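Pumilio homology domain family member 4 (Saccharomyces cerevisiae, PDB 3BWT) binds mRNA through its Pumilio homology domain, a curved stack of helical repeats that holds single-stranded RNA. Local coordinates at residues Lys81-Ser84 against Pro85-Glu89; Asn93-Gly96 against Thr97-Leu100; Val209-Ile212 against Ile213-Glu216; Asn220-Asp223 against Tyr224-Ile228. All coordinates share one frame; numbering follows the deposited sequence.

In the fold
All four contacts are local and lie in one Pumilio homology domain; three of them lie where one helix gives way to the next, and contact 3 lies inside a helix. Contact 1 joins helix 73-83 to helix 87-92, and contact 2 leads from that second helix into helix 96-106; the two touch where Phe87 packs on Leu100. Contact 3 lies within helix 205-219, and contact 4 carries the chain from it into helix 224-232, with Glu216 bonded to the start of the later helix. The pairs stand far apart, contacts 1 and 4 with centres about 41 Å apart. Contact 3 is regular helix with no exposed residue; contacts 1 and 4 mix buried rings with exposed turns, and contact 2 relies on side-chain capping.

Contact 1 (Lys81-Ser84 against Pro85-Glu89); sequences KISS and PHFVE
Ser83 O receives the backbone N-H of His86 at 2.7 Å, and this bond closes the tight turn between two successive helices of the Pumilio fold, 73-83 and 87-92. Pumilio repeat 2 ends at Lys81 and repeat 3 begins at Ile82, just before the turn. Pro85 brings no N-H of its own, and the chain resumes hydrogen bonding at His86, the N-cap residue of the second helix. A weak bond from Phe87 N to Ser84 O follows. Ser84 turns its hydroxyl back along the first helix: with OG set between the backbone N and the carbonyl carbon (chi1 61°), it donates to Lys81 O at 3.1 Å, from above the carbonyl plane. Ser83 OG instead bonds to Leu79 O, one helical turn earlier. The imidazole of His86 presents its edge to Ile82 O, while CB of Pro85 lies over one of its faces. The Phe87 ring turns back toward Ser83 and Ser84 and also meets Leu100 and Leu120 of the following helices. It receives a CH-pi contact over one face, where Ser84 CA sits 3.6 Å from the centroid of Phe87, only 18° off the ring normal.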
loop_
_atom_site.group_PDB
_atom_site.type_symbol
_atom_site.label_atom_id
_atom_site.label_comp_id
_atom_site.label_asym_id
_atom_site.label_seq_id
_atom_site.Cartn_x
_atom_site.Cartn_y
_atom_site.Cartn_z
ATOM N N LYS A 81 -3.521 -2.512 27.473
ATOM C CA LYS A 81 -2.370 -2.838 28.320
ATOM C C LYS A 81 -2.083 -4.335 28.382
ATOM O O LYS A 81 -0.927 -4.746 28.396
ATOM C CB LYS A 81 -2.520 -2.257 29.730
ATOM C CG LYS A 81 -2.336 -0.736 29.794
ATOM C CD LYS A 81 -2.499 -0.192 31.220
ATOM C CE LYS A 81 -2.264 1.320 31.277
ATOM N NZ LYS A 81 -2.277 1.840 32.678
ATOM N N ILE A 82 -3.136 -5.139 28.402
ATOM C CA ILE A 82 -3.001 -6.580 28.503
ATOM C C ILE A 82 -2.469 -7.168 27.207
ATOM O O ILE A 82 -1.615 -8.068 27.215
ATOM C CB ILE A 82 -4.363 -7.241 28.842
ATOM C CG1 ILE A 82 -4.739 -6.975 30.308
ATOM C CG2 ILE A 82 -4.342 -8.737 28.542
ATOM C CD1 ILE A 82 -6.084 -7.553 30.721
ATOM N N SER A 83 -2.969 -6.655 26.086
ATOM C CA SER A 83 -2.587 -7.202 24.789
ATOM C C SER A 83 -1.248 -6.676 24.280
ATOM O O SER A 83 -0.566 -7.371 23.531
ATOM C CB SER A 83 -3.688 -6.975 23.750
ATOM O OG SER A 83 -4.017 -5.609 23.645
ATOM N N SER A 84 -0.859 -5.479 24.716
ATOM C CA SER A 84 0.295 -4.779 24.134
ATOM C C SER A 84 1.608 -5.566 24.089
ATOM O O SER A 84 2.359 -5.441 23.130
ATOM C CB SER A 84 0.516 -3.413 24.791
ATOM O OG SER A 84 0.788 -3.542 26.176
ATOM N N PRO A 85 1.900 -6.361 25.125
ATOM C CA PRO A 85 3.121 -7.178 25.103
ATOM C C PRO A 85 3.072 -8.315 24.071
ATOM O O PRO A 85 4.067 -8.999 23.853
ATOM C CB PRO A 85 3.165 -7.776 26.515
ATOM C CG PRO A 85 2.296 -6.888 27.343
ATOM C CD PRO A 85 1.215 -6.434 26.429
ATOM N N HIS A 86 1.924 -8.518 23.443
ATOM C CA HIS A 86 1.775 -9.635 22.533
ATOM C C HIS A 86 1.404 -9.174 21.132
ATOM O O HIS A 86 0.831 -9.921 20.347
ATOM C CB HIS A 86 0.732 -10.592 23.080
ATOM C CG HIS A 86 1.065 -11.100 24.440
ATOM N ND1 HIS A 86 0.518 -10.567 25.587
ATOM C CD2 HIS A 86 1.921 -12.065 24.842
ATOM C CE1 HIS A 86 1.011 -11.200 26.637
ATOM N NE2 HIS A 86 1.860 -12.115 26.210
ATOM N N PHE A 87 1.750 -7.934 20.827
ATOM C CA PHE A 87 1.359 -7.341 19.564
ATOM C C PHE A 87 1.940 -8.080 18.369
ATOM O O PHE A 87 1.276 -8.202 17.348
ATOM C CB PHE A 87 1.724 -5.860 19.535
ATOM C CG PHE A 87 0.662 -4.980 20.102
ATOM C CD1 PHE A 87 -0.482 -5.533 20.656
ATOM C CD2 PHE A 87 0.807 -3.606 20.098
ATOM C CE1 PHE A 87 -1.472 -4.725 21.187
ATOM C CE2 PHE A 87 -0.170 -2.795 20.630
ATOM C CZ PHE A 87 -1.314 -3.352 21.179
ATOM N N VAL A 88 3.166 -8.580 18.491
ATOM C CA VAL A 88 3.784 -9.320 17.391
ATOM C C VAL A 88 2.990 -10.587 17.100
ATOM O O VAL A 88 2.629 -10.866 15.961
ATOM C CB VAL A 88 5.258 -9.692 17.686
ATOM C CG1 VAL A 88 5.738 -10.752 16.727
ATOM C CG2 VAL A 88 6.143 -8.460 17.598
ATOM N N GLU A 89 2.722 -11.351 18.147
ATOM C CA GLU A 89 1.943 -12.564 18.010
ATOM C C GLU A 89 0.599 -12.262 17.361
ATOM O O GLU A 89 0.155 -12.981 16.472
ATOM C CB GLU A 89 1.723 -13.201 19.379
ATOM C CG GLU A 89 0.826 -14.418 19.343
ATOM C CD GLU A 89 0.364 -14.841 20.714
ATOM O OE1 GLU A 89 0.939 -14.373 21.734
ATOM O OE2 GLU A 89 -0.587 -15.642 20.762
#

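Contact 2 (Asn93-Gly96 against Thr97-Leu100); sequences NPHG and TRAL
Arg98 lays one face of its guanidinium over the carbonyl oxygen of Pro94, with CZ of Arg98 3.7 Å from Pro94 O. A bend at chi3 (-89°) brings the group back over the loop, where it lies alongside His95, pointing the same way, the ring and guanidinium planes 62° apart. Arg98 NH2 reaches the edge of the imidazole and makes a weak bond to His95 ND1 at 3.4 Å. Next to this pair the chain forms an Asx turn leading into helix 96-106. Asn93 OD1 accepts from His95 N at 2.6 Å and from Gly96 N at 2.7 Å, the two donors arriving from opposite faces of the amide plane. The backbone oxygen of the same Asn93 takes the N-H of Thr97 at 2.9 Å, and the helix then runs on through Ala99 N to His95 O and Leu100 N to Gly96 O. Thr97 OG1 bonds to Asn132 O near the start of helix 133-143, and Leu100 packs against Ile90. By its place in the repeat, helix 96-106 is probably the one that lines the concave RNA-binding surface, as in other Pumilio domains. Asn93 thus satisfies two N-H groups at the helix start through a single side-chain atom, while the nearby guanidinium probably makes protonation of His95 at ND1 less favourable.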
loop_
_atom_site.group_PDB
_atom_site.type_symbol
_atom_site.label_atom_id
_atom_site.label_comp_id
_atom_site.label_asym_id
_atom_site.label_seq_id
_atom_site.Cartn_x
_atom_site.Cartn_y
_atom_site.Cartn_z
ATOM N N ASN A 93 -1.051 -13.046 13.124
ATOM C CA ASN A 93 -2.266 -13.844 12.986
ATOM C C ASN A 93 -3.287 -13.179 12.063
ATOM O O ASN A 93 -3.509 -11.966 12.136
ATOM C CB ASN A 93 -2.867 -14.079 14.383
ATOM C CG ASN A 93 -4.177 -14.853 14.356
ATOM O OD1 ASN A 93 -5.237 -14.306 14.059
ATOM N ND2 ASN A 93 -4.111 -16.121 14.718
ATOM N N PRO A 94 -3.921 -13.972 11.190
ATOM C CA PRO A 94 -4.864 -13.409 10.220
ATOM C C PRO A 94 -6.002 -12.659 10.916
ATOM O O PRO A 94 -6.516 -11.687 10.370
ATOM C CB PRO A 94 -5.423 -14.647 9.510
ATOM C CG PRO A 94 -4.598 -15.786 9.941
ATOM C CD PRO A 94 -3.987 -15.436 11.241
ATOM N N HIS A 95 -6.378 -13.113 12.108
ATOM C CA HIS A 95 -7.463 -12.517 12.878
ATOM C C HIS A 95 -6.944 -11.450 13.838
ATOM O O HIS A 95 -7.446 -10.327 13.860
ATOM C CB HIS A 95 -8.191 -13.600 13.667
ATOM C CG HIS A 95 -8.391 -14.872 12.901
ATOM N ND1 HIS A 95 -9.171 -14.942 11.765
ATOM C CD2 HIS A 95 -7.909 -16.120 13.105
ATOM C CE1 HIS A 95 -9.161 -16.179 11.306
ATOM N NE2 HIS A 95 -8.402 -16.913 12.098
ATOM N N GLY A 96 -5.940 -11.814 14.628
ATOM C CA GLY A 96 -5.210 -10.860 15.431
ATOM C C GLY A 96 -4.964 -9.530 14.733
ATOM O O GLY A 96 -5.190 -8.468 15.315
ATOM N N THR A 97 -4.505 -9.573 13.488
ATOM C CA THR A 97 -4.261 -8.347 12.750
ATOM C C THR A 97 -5.540 -7.538 12.539
ATOM O O THR A 97 -5.499 -6.321 12.465
ATOM C CB THR A 97 -3.591 -8.605 11.376
ATOM O OG1 THR A 97 -3.233 -7.353 10.772
ATOM C CG2 THR A 97 -4.532 -9.356 10.430
ATOM N N ARG A 98 -6.681 -8.203 12.430
ATOM C CA ARG A 98 -7.924 -7.464 12.237
ATOM C C ARG A 98 -8.423 -6.870 13.556
ATOM O O ARG A 98 -8.908 -5.732 13.604
ATOM C CB ARG A 98 -8.993 -8.312 11.529
ATOM C CG ARG A 98 -8.905 -8.194 10.001
ATOM C CD ARG A 98 -10.064 -8.856 9.277
ATOM N NE ARG A 98 -9.814 -10.267 8.981
ATOM C CZ ARG A 98 -10.157 -11.271 9.785
ATOM N NH1 ARG A 98 -10.760 -11.013 10.941
ATOM N NH2 ARG A 98 -9.897 -12.532 9.438
ATOM N N ALA A 99 -8.269 -7.630 14.632
ATOM C CA ALA A 99 -8.650 -7.146 15.944
ATOM C C ALA A 99 -7.769 -5.967 16.345
ATOM O O ALA A 99 -8.233 -5.021 16.967
ATOM C CB ALA A 99 -8.538 -8.256 16.953
ATOM N N LEU A 100 -6.492 -6.028 15.989
ATOM C CA LEU A 100 -5.535 -5.017 16.428
ATOM C C LEU A 100 -5.652 -3.743 15.599
ATOM O O LEU A 100 -5.321 -2.656 16.071
ATOM C CB LEU A 100 -4.115 -5.570 16.366
ATOM C CG LEU A 100 -2.936 -4.662 16.719
ATOM C CD1 LEU A 100 -3.189 -3.916 17.994
ATOM C CD2 LEU A 100 -1.695 -5.507 16.845
#

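Contact 3 (Val209-Ile212 against Ile213-Glu216); sequences VQYI and ITKE
Tyr211 and Lys215 lie side by side, one helical turn apart, and point the same way. CG of Lys215 sits over one face of the phenol ring, 4.0 Å from Tyr211 CE2, and the lysine chain, bent at chi2 and chi3, continues along the ring until its CE comes 4.0 Å from Tyr211 OH. Thr214 slants across the same tyrosine, its methyl CG2 4.1 Å from Tyr211 CE1. The ring reaches this position because its CG is anti to the backbone N (chi1 -157°). The backbone that carries these side chains is the regular alpha-helical ladder of helix 205-219, in Pumilio repeat 6. Thr214 N donates to Gln210 O at 2.9 Å, nearly straight at 175° and in the carbonyl plane, followed by Lys215 N to Tyr211 O and Glu216 N to Ile212 O. Val209 and Ile213 both meet Ile228, and Ile212 meets Leu177, so the same two turns pack both on helix 224-232 of repeat 6 and on helix 169-179 of the preceding repeat. The polar ends bond beyond the pair: Thr214 OG1 to Lys251 NZ, Lys215 NZ to Glu218 in a salt bridge, and Tyr211 OH to Asp178 OD1. The aliphatic part of Lys215 therefore packs on the phenol while its ammonium group is paired elsewhere, and the phenol hydroxyl, together with a weak, long ion pair from Lys215, would probably help keep Asp178 ionised.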
loop_
_atom_site.group_PDB
_atom_site.type_symbol
_atom_site.label_atom_id
_atom_site.label_comp_id
_atom_site.label_asym_id
_atom_site.label_seq_id
_atom_site.Cartn_x
_atom_site.Cartn_y
_atom_site.Cartn_z
ATOM N N VAL A 209 8.365 3.879 -6.842
ATOM C CA VAL A 209 8.851 4.952 -7.684
ATOM C C VAL A 209 7.696 5.600 -8.445
ATOM O O VAL A 209 7.655 6.821 -8.620
ATOM C CB VAL A 209 9.922 4.440 -8.658
ATOM C CG1 VAL A 209 10.419 5.562 -9.551
ATOM C CG2 VAL A 209 11.074 3.829 -7.885
ATOM N N GLN A 210 6.747 4.784 -8.889
ATOM C CA GLN A 210 5.562 5.307 -9.564
ATOM C C GLN A 210 4.680 6.098 -8.607
ATOM O O GLN A 210 4.072 7.092 -8.984
ATOM C CB GLN A 210 4.727 4.172 -10.132
ATOM C CG GLN A 210 5.390 3.323 -11.201
ATOM C CD GLN A 210 4.385 2.368 -11.828
ATOM O OE1 GLN A 210 3.384 2.799 -12.395
ATOM N NE2 GLN A 210 4.630 1.069 -11.700
ATOM N N TYR A 211 4.586 5.638 -7.368
ATOM C CA TYR A 211 3.637 6.221 -6.447
ATOM C C TYR A 211 4.036 7.648 -6.080
ATOM O O TYR A 211 3.185 8.506 -5.848
ATOM C CB TYR A 211 3.488 5.347 -5.205
ATOM C CG TYR A 211 2.169 5.566 -4.503
ATOM C CD1 TYR A 211 0.966 5.338 -5.164
ATOM C CD2 TYR A 211 2.125 6.020 -3.195
ATOM C CE1 TYR A 211 -0.238 5.543 -4.536
ATOM C CE2 TYR A 211 0.922 6.237 -2.556
ATOM C CZ TYR A 211 -0.257 5.996 -3.229
ATOM O OH TYR A 211 -1.456 6.213 -2.592
ATOM N N ILE A 212 5.337 7.898 -6.030
ATOM C CA ILE A 212 5.838 9.230 -5.748
ATOM C C ILE A 212 5.279 10.181 -6.779
ATOM O O ILE A 212 4.821 11.266 -6.450
ATOM C CB ILE A 212 7.370 9.275 -5.825
ATOM C CG1 ILE A 212 7.971 8.431 -4.702
ATOM C CG2 ILE A 212 7.877 10.734 -5.802
ATOM C CD1 ILE A 212 9.467 8.265 -4.801
ATOM N N ILE A 213 5.320 9.758 -8.036
ATOM C CA ILE A 213 4.842 10.579 -9.137
ATOM C C ILE A 213 3.330 10.718 -9.085
ATOM O O ILE A 213 2.793 11.809 -9.218
ATOM C CB ILE A 213 5.277 9.986 -10.467
ATOM C CG1 ILE A 213 6.801 9.882 -10.492
ATOM C CG2 ILE A 213 4.771 10.829 -11.626
ATOM C CD1 ILE A 213 7.367 9.437 -11.813
ATOM N N THR A 214 2.648 9.602 -8.879
ATOM C CA THR A 214 1.206 9.599 -8.673
ATOM C C THR A 214 0.766 10.655 -7.666
ATOM O O THR A 214 -0.183 11.407 -7.900
ATOM C CB THR A 214 0.748 8.218 -8.171
ATOM O OG1 THR A 214 0.819 7.286 -9.252
ATOM C CG2 THR A 214 -0.680 8.267 -7.624
ATOM N N LYS A 215 1.472 10.696 -6.544
ATOM C CA LYS A 215 1.128 11.567 -5.433
ATOM C C LYS A 215 1.370 13.025 -5.782
ATOM O O LYS A 215 0.502 13.883 -5.583
ATOM C CB LYS A 215 1.927 11.165 -4.190
ATOM C CG LYS A 215 1.202 10.153 -3.316
ATOM C CD LYS A 215 0.286 10.885 -2.324
ATOM C CE LYS A 215 -0.975 10.099 -2.017
ATOM N NZ LYS A 215 -2.013 10.923 -1.337
ATOM N N GLU A 216 2.554 13.302 -6.310
ATOM C CA GLU A 216 2.876 14.644 -6.754
ATOM C C GLU A 216 1.911 15.139 -7.824
ATOM O O GLU A 216 1.546 16.315 -7.835
ATOM C CB GLU A 216 4.313 14.709 -7.248
ATOM C CG GLU A 216 5.289 14.517 -6.137
ATOM C CD GLU A 216 6.646 15.035 -6.478
ATOM O OE1 GLU A 216 6.966 15.089 -7.679
ATOM O OE2 GLU A 216 7.398 15.378 -5.543
#

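Contact 4 (Asn220-Asp223 against Tyr224-Ile228); sequences NKYD and YTHKI
In the stacking contact, the carboxylate of Asp223 lies over one face of the Tyr224 ring, toward its rim, their planes 13° apart and Asp223 OD2 3.8 Å from Tyr224 CE2. CG anti to the backbone N (chi1 174°) carries the group over the ring; although Asp223 holds the N-cap position of helix 224-232, its side chain makes no capping bond. Among the electrostatic contacts, OD1 of Asp223 forms a long salt bridge to Lys227 NZ at 3.9 Å, while one water links Asp223 OD2 and Tyr224 OH through two weak bonds. Backbone hydrogen bonds are also weak here, Asp223 O accepting from Lys227 N at 3.4 Å and from His226 N at 3.3 Å. Van der Waals contacts come from Tyr222, which lies alongside Thr225 and offers its ring edge to it, with Tyr222 CD2 4.0 Å from Thr225 CB. Tyr222 also packs its CB against CE1 of His226, and its carbonyl oxygen lies at the edge of the imidazole. Glu216 of the preceding helix hydrogen-bonds to Asp223 N, Tyr224 N and Thr225 OG1, holding the start of helix 224-232 from outside the turn. Around the turn, Tyr224 meets Ile212 of helix 205-219 and bonds through OH to Asp190 of helix 182-193, while Tyr222 and His226 rest on Ile257 of helix 256-279.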
loop_
_atom_site.group_PDB
_atom_site.type_symbol
_atom_site.label_atom_id
_atom_site.label_comp_id
_atom_site.label_asym_id
_atom_site.label_seq_id
_atom_site.Cartn_x
_atom_site.Cartn_y
_atom_site.Cartn_z
ATOM N N ASN A 220 -0.498 18.513 -8.062
ATOM C CA ASN A 220 -0.067 19.467 -9.083
ATOM C C ASN A 220 1.152 20.261 -8.632
ATOM O O ASN A 220 1.389 21.373 -9.095
ATOM C CB ASN A 220 -1.213 20.403 -9.475
ATOM C CG ASN A 220 -2.424 19.649 -9.997
ATOM O OD1 ASN A 220 -3.493 19.674 -9.389
ATOM N ND2 ASN A 220 -2.256 18.962 -11.121
ATOM N N LYS A 221 1.925 19.669 -7.730
ATOM C CA LYS A 221 3.155 20.275 -7.236
ATOM C C LYS A 221 4.284 19.272 -7.446
ATOM O O LYS A 221 4.285 18.202 -6.833
ATOM C CB LYS A 221 3.002 20.575 -5.752
ATOM C CG LYS A 221 3.656 21.845 -5.270
ATOM C CD LYS A 221 2.824 22.421 -4.122
ATOM C CE LYS A 221 3.409 23.705 -3.545
ATOM N NZ LYS A 221 2.594 24.170 -2.384
ATOM N N TYR A 222 5.243 19.611 -8.302
ATOM C CA TYR A 222 6.248 18.643 -8.735
ATOM C C TYR A 222 7.649 18.901 -8.194
ATOM O O TYR A 222 8.226 19.966 -8.404
ATOM C CB TYR A 222 6.261 18.548 -10.258
ATOM C CG TYR A 222 4.918 18.155 -10.812
ATOM C CD1 TYR A 222 3.925 19.104 -11.027
ATOM C CD2 TYR A 222 4.627 16.833 -11.098
ATOM C CE1 TYR A 222 2.683 18.741 -11.527
ATOM C CE2 TYR A 222 3.395 16.462 -11.592
ATOM C CZ TYR A 222 2.428 17.415 -11.808
ATOM O OH TYR A 222 1.201 17.035 -12.301
ATOM N N ASP A 223 8.188 17.907 -7.498
ATOM C CA ASP A 223 9.524 17.993 -6.929
ATOM C C ASP A 223 10.309 16.728 -7.275
ATOM O O ASP A 223 11.227 16.770 -8.097
ATOM C CB ASP A 223 9.455 18.208 -5.409
ATOM C CG ASP A 223 10.824 18.161 -4.738
ATOM O OD1 ASP A 223 11.824 17.876 -5.431
ATOM O OD2 ASP A 223 10.903 18.403 -3.512
ATOM N N TYR A 224 9.949 15.603 -6.654
ATOM C CA TYR A 224 10.690 14.360 -6.853
ATOM C C TYR A 224 10.422 13.767 -8.231
ATOM O O TYR A 224 11.261 13.056 -8.786
ATOM C CB TYR A 224 10.404 13.355 -5.733
ATOM C CG TYR A 224 10.936 13.808 -4.390
ATOM C CD1 TYR A 224 12.281 13.657 -4.066
ATOM C CD2 TYR A 224 10.097 14.421 -3.456
ATOM C CE1 TYR A 224 12.774 14.091 -2.845
ATOM C CE2 TYR A 224 10.576 14.851 -2.236
ATOM C CZ TYR A 224 11.915 14.688 -1.934
ATOM O OH TYR A 224 12.393 15.125 -0.718
ATOM N N THR A 225 9.260 14.078 -8.793
ATOM C CA THR A 225 8.964 13.663 -10.145
ATOM C C THR A 225 10.096 14.122 -11.058
ATOM O O THR A 225 10.658 13.341 -11.817
ATOM C CB THR A 225 7.628 14.256 -10.622
ATOM O OG1 THR A 225 6.554 13.689 -9.858
ATOM C CG2 THR A 225 7.403 13.962 -12.091
ATOM N N HIS A 226 10.443 15.400 -10.972
ATOM C CA HIS A 226 11.482 15.950 -11.830
ATOM C C HIS A 226 12.832 15.306 -11.551
ATOM O O HIS A 226 13.599 15.031 -12.473
ATOM C CB HIS A 226 11.567 17.474 -11.692
ATOM C CG HIS A 226 10.401 18.201 -12.287
ATOM N ND1 HIS A 226 9.570 19.012 -11.544
ATOM C CD2 HIS A 226 9.923 18.234 -13.556
ATOM C CE1 HIS A 226 8.634 19.517 -12.329
ATOM N NE2 HIS A 226 8.824 19.059 -13.554
ATOM N N LYS A 227 13.125 15.057 -10.281
ATOM C CA LYS A 227 14.410 14.455 -9.929
ATOM C C LYS A 227 14.527 12.998 -10.418
ATOM O O LYS A 227 15.600 12.557 -10.843
ATOM C CB LYS A 227 14.660 14.573 -8.427
ATOM C CG LYS A 227 14.865 16.012 -7.958
ATOM C CD LYS A 227 15.125 16.074 -6.452
ATOM C CE LYS A 227 15.320 17.507 -5.951
ATOM N NZ LYS A 227 15.562 17.586 -4.493
ATOM N N ILE A 228 13.415 12.267 -10.377
ATOM C CA ILE A 228 13.361 10.910 -10.906
ATOM C C ILE A 228 13.570 10.921 -12.411
ATOM O O ILE A 228 14.425 10.206 -12.935
ATOM C CB ILE A 228 12.005 10.241 -10.631
ATOM C CG1 ILE A 228 11.804 10.005 -9.136
ATOM C CG2 ILE A 228 11.895 8.931 -11.390
ATOM C CD1 ILE A 228 10.399 9.606 -8.797
HETATM O O HOH W 1 12.781 18.600 -0.728
#